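Local coordinates for thermospermine synthase ACAULIS protein (Medicago truncatula, PDB 6BQ2), which probably transfers an aminopropyl group from decarboxylated S-adenosylmethionine to spermidine, giving thermospermine and methylthioadenosine, at residues P100-V105 / H122-K127. Residues are numbered along the deposited sequence; the frame is centred on the assembly and turned at random.
Sequences PMPKNV and HKTIDK
Lys103 leaves its backbone with CG anti to the carbonyl carbon (chi1 -65°), and bends at chi2 and chi4 bring the chain back to the turn at Thr124, where NZ donates to Thr124 O at 2.9 Å, in the carbonyl plane and on a lone pair. Thr124 holds OG1 between its own N and carbonyl carbon (chi1 60°), from where the hydroxyl donates to Pro102 O at 2.8 Å and rests against the proline ring at CG. The side chains of Lys103 and Asp126 run side by side; their charged ends, NZ and OD2, stay 4.1 Å apart, too far for a salt bridge, and a water accepting from NZ and donating to OD2 spans them. With an alanine here instead of the lysine, Thr124 O would probably lose this donor, and Asp126 the nearby positive charge and its water link. Lys103 O is gripped twice, by Asp126 N at 2.8 Å on a lone pair and by Lys127 N at 3.1 Å, almost in line with the C=O bond. The Lys127 N bond is also the first of the parallel bridge between Asn104 and Lys127; the second runs from Val105 N to Lys127 O (3.0 Å), which also takes a CA-H...O contact from Asn104. The Ile125 CD1 methyl meets Val105 CG2 tightly at 3.5 Å, the two side chains crossing near a right angle. On the sheet face shared by Asn104 and Lys127, Asn104 ND2 is hydrogen-bonded to Lys174 O and Glu173, and Lys127 NZ forms a salt bridge with Glu173. The contact closes a right-handed beta-alpha-beta crossover of the Rossmann-like domain: strands 104-107 and 127-132 start here as neighbours, joined through helix 114-120, with strand 175-181 flanking 104-107 and Leu96 of helix 84-98 packing on Pro102 and Ile125.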
loop_
_atom_site.group_PDB
_atom_site.type_symbol
_atom_site.label_atom_id
_atom_site.label_comp_id
_atom_site.label_asym_id
_atom_site.label_seq_id
_atom_site.Cartn_x
_atom_site.Cartn_y
_atom_site.Cartn_z
ATOM N N PRO B 100 27.953 20.892 34.712
ATOM C CA PRO B 100 27.767 21.587 36.009
ATOM C C PRO B 100 27.027 22.931 35.931
ATOM O O PRO B 100 26.363 23.338 36.891
ATOM C CB PRO B 100 29.204 21.761 36.513
ATOM C CG PRO B 100 30.066 21.699 35.304
ATOM C CD PRO B 100 29.370 20.702 34.381
ATOM N N MET B 101 27.160 23.622 34.813
ATOM C CA MET B 101 26.525 24.933 34.599
ATOM C C MET B 101 26.595 25.325 33.109
ATOM O O MET B 101 27.485 26.045 32.666
ATOM C CB MET B 101 27.218 26.007 35.486
ATOM C CG MET B 101 26.430 27.314 35.639
ATOM S SD MET B 101 27.399 28.440 36.680
ATOM C CE MET B 101 28.730 28.983 35.583
ATOM N N PRO B 102 25.671 24.788 32.291
ATOM C CA PRO B 102 25.726 25.027 30.844
ATOM C C PRO B 102 25.069 26.339 30.503
ATOM O O PRO B 102 23.907 26.516 30.806
ATOM C CB PRO B 102 24.947 23.839 30.252
ATOM C CG PRO B 102 23.993 23.466 31.340
ATOM C CD PRO B 102 24.717 23.716 32.637
ATOM N N LYS B 103 25.822 27.239 29.869
ATOM C CA LYS B 103 25.388 28.605 29.568
ATOM C C LYS B 103 25.206 28.869 28.091
ATOM O O LYS B 103 24.319 29.615 27.683
ATOM C CB LYS B 103 26.444 29.594 30.075
ATOM C CG LYS B 103 26.589 29.601 31.600
ATOM C CD LYS B 103 25.684 30.686 32.195
ATOM C CE LYS B 103 25.354 30.488 33.681
ATOM N NZ LYS B 103 23.963 30.899 34.036
ATOM N N ASN B 104 26.047 28.268 27.253
ATOM C CA ASN B 104 25.851 28.443 25.856
ATOM C C ASN B 104 25.932 27.138 25.097
ATOM O O ASN B 104 26.724 26.247 25.454
ATOM C CB ASN B 104 26.767 29.464 25.328
ATOM C CG ASN B 104 28.175 29.033 25.309
ATOM O OD1 ASN B 104 28.583 28.135 26.078
ATOM N ND2 ASN B 104 28.978 29.689 24.438
ATOM N N VAL B 105 25.077 27.070 24.085
ATOM C CA VAL B 105 24.862 25.844 23.344
ATOM C C VAL B 105 24.798 26.130 21.856
ATOM O O VAL B 105 24.259 27.135 21.433
ATOM C CB VAL B 105 23.591 25.130 23.863
ATOM C CG1 VAL B 105 23.332 23.846 23.102
ATOM C CG2 VAL B 105 23.763 24.794 25.335
ATOM N N HIS B 122 15.968 25.331 30.225
ATOM C CA HIS B 122 17.004 25.358 31.245
ATOM C C HIS B 122 17.290 26.771 31.689
ATOM O O HIS B 122 17.714 27.617 30.888
ATOM C CB HIS B 122 18.275 24.710 30.699
ATOM C CG HIS B 122 18.197 23.215 30.663
ATOM N ND1 HIS B 122 18.889 22.423 31.557
ATOM C CD2 HIS B 122 17.501 22.369 29.867
ATOM C CE1 HIS B 122 18.626 21.156 31.316
ATOM N NE2 HIS B 122 17.809 21.097 30.277
ATOM N N LYS B 123 17.103 27.041 32.968
ATOM C CA LYS B 123 17.318 28.436 33.425
ATOM C C LYS B 123 18.781 28.882 33.356
ATOM O O LYS B 123 19.035 30.080 33.349
ATOM C CB LYS B 123 16.804 28.619 34.849
ATOM C CG LYS B 123 15.348 28.298 35.066
ATOM C CD LYS B 123 15.151 27.976 36.559
ATOM C CE LYS B 123 13.940 27.127 36.867
ATOM N NZ LYS B 123 13.673 27.045 38.334
ATOM N N THR B 124 19.732 27.936 33.346
ATOM C CA THR B 124 21.163 28.260 33.278
ATOM C C THR B 124 21.562 28.874 31.940
ATOM O O THR B 124 22.553 29.611 31.822
ATOM C CB THR B 124 22.063 26.999 33.519
ATOM O OG1 THR B 124 21.806 25.989 32.530
ATOM C CG2 THR B 124 21.775 26.367 34.861
ATOM N N ILE B 125 20.818 28.522 30.908
ATOM C CA ILE B 125 21.161 28.888 29.542
ATOM C C ILE B 125 21.017 30.385 29.296
ATOM O O ILE B 125 19.959 30.971 29.604
ATOM C CB ILE B 125 20.260 28.090 28.545
ATOM C CG1 ILE B 125 20.669 26.607 28.566
ATOM C CG2 ILE B 125 20.287 28.642 27.139
ATOM C CD1 ILE B 125 21.981 26.326 27.912
ATOM N N ASP B 126 22.083 30.967 28.720
ATOM C CA ASP B 126 22.123 32.381 28.282
ATOM C C ASP B 126 22.045 32.565 26.761
ATOM O O ASP B 126 21.545 33.611 26.286
ATOM C CB ASP B 126 23.414 33.044 28.778
ATOM C CG ASP B 126 23.408 33.319 30.301
ATOM O OD1 ASP B 126 22.333 33.319 30.943
ATOM O OD2 ASP B 126 24.494 33.510 30.863
ATOM N N LYS B 127 22.555 31.592 25.996
ATOM C CA LYS B 127 22.560 31.683 24.536
ATOM C C LYS B 127 22.460 30.310 23.892
ATOM O O LYS B 127 23.183 29.387 24.285
ATOM C CB LYS B 127 23.844 32.312 24.064
ATOM C CG LYS B 127 23.827 32.753 22.626
ATOM C CD LYS B 127 25.150 33.451 22.289
ATOM C CE LYS B 127 26.183 32.449 21.773
ATOM N NZ LYS B 127 26.954 33.049 20.650
HETATM O O HOH W 1 24.524 33.457 33.786
#